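Local coordinates for AAEL008620-PA odorant-binding protein (Aedes aegypti, PDB 5V13) that binds juvenile hormone specifically in the mosquito hemolymph, as a member of the odorant-binding protein family, at residues 104-115 / 128-139. Residues are numbered along the deposited sequence; the frame is centred on the assembly and turned at random.
Sequences ALKNNAEPMLAG and KYATFYATHHST. With JH3 (methyl (2E,6E)-9-[(2R)-3,3-dimethyloxiran-2-yl]-3,7-dimethylnona-2,6-dienoate), chain E.
Phe132 packs against Met112 where helices 104-113 and 128-135 run nearly antiparallel, their axes approaching to 8.9 Å with 162° between their N-to-C directions, and His136, just beyond the second helix, meets Leu105. Phe132 is the central knob, seated among Leu105, Ala109, Met112 and Leu113. With its CG swung anti to the backbone N (chi1 -180°), the ring reaches across to the other helix: Leu113 CD1 stands over the centre of one face, a CH-pi contact 3.9 Å from the centroid, while CZ meets Leu105 CG and CE1 comes to Ala109. Phe87 of helix 84-94 packs edge-to-face on the same ring. Met112, extended beyond CG, lays SD near Thr131 CG2 and packs CE against Thr135 at van der Waals distance.

At one end, Asn108 ND2 donates to His136 NE2 (2.9 Å, 160°), nearly within both the imidazole and amide planes although these are turned 50° apart. A neutral ring would then probably carry its proton on ND1, buried with no partner in the model. Leu105 CA and Thr135 CG2 lie over opposite imidazole faces, each offset toward the rim. At the other end, bent Lys128 brings NZ to Ala114 O (2.7 Å), and a water accepts from Phe132 N within hydrogen-bonding distance of Met112 O and Lys128 O.

Tyr129 touches Leu113 CD2 with its ring edge and gives its OH proton to the epoxide oxygen O3 of JH3 (2.7 Å). Helix 122-135 thus lines the epoxide end of the hormone pocket, and helix 99-113 packs behind it, in a helical domain of the PBP/GOBP family.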
# COMPACT_ATOMS: atom_id res chain seq x y z
N ALA B 104 1.53 -23.74 -21.77
CA ALA B 104 0.55 -24.82 -21.85
C ALA B 104 -0.87 -24.28 -21.73
O ALA B 104 -1.77 -24.67 -22.50
CB ALA B 104 0.81 -25.87 -20.77
N LEU B 105 -1.10 -23.37 -20.78
CA LEU B 105 -2.43 -22.76 -20.66
C LEU B 105 -2.80 -22.02 -21.95
O LEU B 105 -3.91 -22.18 -22.46
CB LEU B 105 -2.47 -21.84 -19.45
CG LEU B 105 -3.85 -21.25 -19.08
CD1 LEU B 105 -4.02 -21.10 -17.57
CD2 LEU B 105 -4.07 -19.92 -19.77
N LYS B 106 -1.87 -21.25 -22.50
CA LYS B 106 -2.13 -20.57 -23.77
C LYS B 106 -2.54 -21.55 -24.87
O LYS B 106 -3.46 -21.27 -25.65
CB LYS B 106 -0.91 -19.77 -24.21
CG LYS B 106 -0.71 -18.48 -23.45
CD LYS B 106 0.46 -17.72 -24.04
CE LYS B 106 0.82 -16.52 -23.21
NZ LYS B 106 2.18 -16.04 -23.60
N ASN B 107 -1.86 -22.69 -24.97
CA ASN B 107 -2.18 -23.65 -26.03
C ASN B 107 -3.51 -24.36 -25.79
O ASN B 107 -4.20 -24.73 -26.74
CB ASN B 107 -1.07 -24.69 -26.17
CG ASN B 107 0.27 -24.08 -26.57
OD1 ASN B 107 0.33 -22.94 -27.02
ND2 ASN B 107 1.33 -24.84 -26.41
N ASN B 108 -3.88 -24.56 -24.52
CA ASN B 108 -5.03 -25.40 -24.20
C ASN B 108 -6.34 -24.63 -24.04
O ASN B 108 -7.42 -25.25 -24.15
CB ASN B 108 -4.77 -26.17 -22.90
CG ASN B 108 -3.86 -27.37 -23.09
OD1 ASN B 108 -3.85 -28.01 -24.14
ND2 ASN B 108 -3.10 -27.68 -22.06
N ALA B 109 -6.28 -23.33 -23.78
CA ALA B 109 -7.49 -22.58 -23.40
C ALA B 109 -8.57 -22.67 -24.47
O ALA B 109 -9.71 -23.06 -24.18
CB ALA B 109 -7.13 -21.12 -23.12
N GLU B 110 -8.23 -22.34 -25.72
CA GLU B 110 -9.25 -22.37 -26.77
C GLU B 110 -9.75 -23.78 -27.05
O GLU B 110 -10.98 -23.99 -27.07
CB GLU B 110 -8.73 -21.68 -28.03
CG GLU B 110 -9.79 -21.48 -29.10
CD GLU B 110 -9.22 -21.06 -30.44
OE1 GLU B 110 -9.93 -21.19 -31.46
OE2 GLU B 110 -8.05 -20.61 -30.48
N PRO B 111 -8.90 -24.80 -27.25
CA PRO B 111 -9.46 -26.13 -27.54
C PRO B 111 -10.28 -26.72 -26.40
O PRO B 111 -11.32 -27.33 -26.66
CB PRO B 111 -8.23 -26.99 -27.88
CG PRO B 111 -7.05 -26.21 -27.47
CD PRO B 111 -7.44 -24.76 -27.48
N MET B 112 -9.86 -26.52 -25.15
CA MET B 112 -10.59 -27.12 -24.03
C MET B 112 -11.85 -26.34 -23.65
O MET B 112 -12.79 -26.92 -23.10
CB MET B 112 -9.68 -27.24 -22.81
CG MET B 112 -8.65 -28.34 -22.95
SD MET B 112 -7.57 -28.41 -21.52
CE MET B 112 -6.54 -29.82 -21.97
N LEU B 113 -11.91 -25.03 -23.90
CA LEU B 113 -13.06 -24.24 -23.49
C LEU B 113 -14.01 -23.87 -24.63
O LEU B 113 -15.07 -23.30 -24.37
CB LEU B 113 -12.60 -22.96 -22.79
CG LEU B 113 -11.96 -23.22 -21.43
CD1 LEU B 113 -11.29 -21.96 -20.93
CD2 LEU B 113 -13.01 -23.76 -20.40
N ALA B 114 -13.66 -24.20 -25.87
CA ALA B 114 -14.45 -23.78 -27.02
C ALA B 114 -15.78 -24.50 -27.08
O ALA B 114 -15.92 -25.64 -26.62
CB ALA B 114 -13.70 -24.03 -28.33
N GLY B 115 -16.77 -23.83 -27.66
CA GLY B 115 -18.06 -24.44 -27.92
C GLY B 115 -19.20 -23.71 -27.26
O GLY B 115 -19.12 -23.33 -26.09
N LYS B 128 -18.40 -28.12 -18.79
CA LYS B 128 -17.58 -27.58 -19.86
C LYS B 128 -16.23 -27.09 -19.33
O LYS B 128 -15.21 -27.23 -20.00
CB LYS B 128 -18.34 -26.46 -20.58
CG LYS B 128 -17.55 -25.69 -21.64
CD LYS B 128 -16.89 -26.64 -22.66
CE LYS B 128 -17.63 -26.68 -23.98
NZ LYS B 128 -16.94 -27.54 -24.98
N TYR B 129 -16.21 -26.57 -18.10
CA TYR B 129 -14.98 -26.08 -17.48
C TYR B 129 -14.05 -27.20 -17.02
O TYR B 129 -12.86 -26.96 -16.81
CB TYR B 129 -15.38 -25.19 -16.31
CG TYR B 129 -14.31 -24.33 -15.67
CD1 TYR B 129 -13.50 -23.49 -16.44
CD2 TYR B 129 -14.17 -24.28 -14.29
CE1 TYR B 129 -12.54 -22.66 -15.83
CE2 TYR B 129 -13.23 -23.48 -13.69
CZ TYR B 129 -12.42 -22.67 -14.46
OH TYR B 129 -11.50 -21.86 -13.84
N ALA B 130 -14.57 -28.42 -16.85
CA ALA B 130 -13.92 -29.41 -15.99
C ALA B 130 -12.52 -29.78 -16.48
O ALA B 130 -11.57 -29.81 -15.69
CB ALA B 130 -14.81 -30.65 -15.86
N THR B 131 -12.38 -30.08 -17.78
CA THR B 131 -11.08 -30.56 -18.29
C THR B 131 -10.00 -29.48 -18.15
O THR B 131 -8.89 -29.75 -17.67
CB THR B 131 -11.21 -31.00 -19.75
OG1 THR B 131 -12.07 -32.14 -19.85
CG2 THR B 131 -9.84 -31.38 -20.31
N PHE B 132 -10.32 -28.26 -18.56
CA PHE B 132 -9.38 -27.15 -18.43
C PHE B 132 -9.01 -26.92 -16.97
O PHE B 132 -7.84 -26.68 -16.63
CB PHE B 132 -10.00 -25.88 -19.03
CG PHE B 132 -9.12 -24.66 -18.95
CD1 PHE B 132 -8.07 -24.50 -19.84
CD2 PHE B 132 -9.39 -23.65 -18.03
CE1 PHE B 132 -7.26 -23.37 -19.77
CE2 PHE B 132 -8.60 -22.51 -17.97
CZ PHE B 132 -7.53 -22.37 -18.84
N TYR B 133 -10.00 -26.95 -16.09
CA TYR B 133 -9.73 -26.69 -14.68
C TYR B 133 -8.84 -27.77 -14.08
O TYR B 133 -7.96 -27.47 -13.26
CB TYR B 133 -11.05 -26.57 -13.92
CG TYR B 133 -10.86 -26.11 -12.49
CD1 TYR B 133 -10.52 -24.80 -12.22
CD2 TYR B 133 -11.06 -26.98 -11.43
CE1 TYR B 133 -10.35 -24.36 -10.92
CE2 TYR B 133 -10.89 -26.56 -10.13
CZ TYR B 133 -10.54 -25.25 -9.88
OH TYR B 133 -10.39 -24.82 -8.58
N ALA B 134 -9.04 -29.03 -14.47
CA ALA B 134 -8.22 -30.11 -13.92
C ALA B 134 -6.80 -30.02 -14.44
O ALA B 134 -5.84 -30.26 -13.69
CB ALA B 134 -8.83 -31.48 -14.25
N THR B 135 -6.64 -29.65 -15.71
CA THR B 135 -5.34 -29.64 -16.36
C THR B 135 -4.48 -28.46 -15.92
O THR B 135 -3.25 -28.57 -15.92
CB THR B 135 -5.53 -29.64 -17.88
OG1 THR B 135 -6.37 -30.74 -18.25
CG2 THR B 135 -4.19 -29.77 -18.61
N HIS B 136 -5.10 -27.33 -15.54
CA HIS B 136 -4.37 -26.11 -15.20
C HIS B 136 -4.74 -25.59 -13.82
O HIS B 136 -4.66 -24.39 -13.56
CB HIS B 136 -4.60 -25.04 -16.27
CG HIS B 136 -4.12 -25.46 -17.61
ND1 HIS B 136 -2.78 -25.52 -17.93
CD2 HIS B 136 -4.78 -25.90 -18.71
CE1 HIS B 136 -2.64 -25.95 -19.17
NE2 HIS B 136 -3.84 -26.19 -19.67
N HIS B 137 -5.12 -26.50 -12.92
CA HIS B 137 -5.63 -26.16 -11.60
C HIS B 137 -4.74 -25.15 -10.87
O HIS B 137 -5.19 -24.07 -10.47
CB HIS B 137 -5.78 -27.45 -10.78
CG HIS B 137 -6.36 -27.25 -9.42
ND1 HIS B 137 -5.59 -27.02 -8.31
CD2 HIS B 137 -7.65 -27.25 -8.99
CE1 HIS B 137 -6.37 -26.88 -7.25
NE2 HIS B 137 -7.62 -27.02 -7.64
N SER B 138 -3.47 -25.50 -10.67
CA SER B 138 -2.61 -24.65 -9.84
C SER B 138 -2.27 -23.34 -10.53
O SER B 138 -2.03 -22.33 -9.85
CB SER B 138 -1.32 -25.40 -9.48
OG SER B 138 -0.55 -25.67 -10.63
N THR B 139 -2.26 -23.32 -11.87
CA THR B 139 -2.04 -22.07 -12.60
C THR B 139 -3.24 -21.14 -12.46
O THR B 139 -3.08 -19.95 -12.21
CB THR B 139 -1.75 -22.37 -14.08
OG1 THR B 139 -0.54 -23.13 -14.20
CG2 THR B 139 -1.63 -21.09 -14.89
C1 JH3 E . -12.55 -17.64 -1.05
O2 JH3 E . -11.37 -17.54 -0.76
O1 JH3 E . -13.51 -16.91 -0.25
CM JH3 E . -13.03 -16.05 0.78
C2 JH3 E . -13.06 -18.44 -2.18
C3 JH3 E . -12.36 -19.20 -3.02
C3' JH3 E . -10.87 -19.38 -2.95
C4 JH3 E . -13.14 -19.89 -4.11
C5 JH3 E . -12.38 -19.77 -5.43
C6 JH3 E . -13.32 -20.04 -6.58
C7 JH3 E . -13.43 -21.24 -7.17
C7' JH3 E . -12.64 -22.42 -6.67
C8 JH3 E . -14.40 -21.38 -8.33
C9 JH3 E . -13.69 -21.75 -9.64
CA JH3 E . -12.52 -20.82 -9.95
O3 JH3 E . -11.95 -21.04 -11.26
CB JH3 E . -12.73 -19.85 -11.11
CB' JH3 E . -11.98 -18.53 -10.93
CC JH3 E . -14.03 -19.89 -11.91
O HOH W 1 -12.59 -27.74 -20.28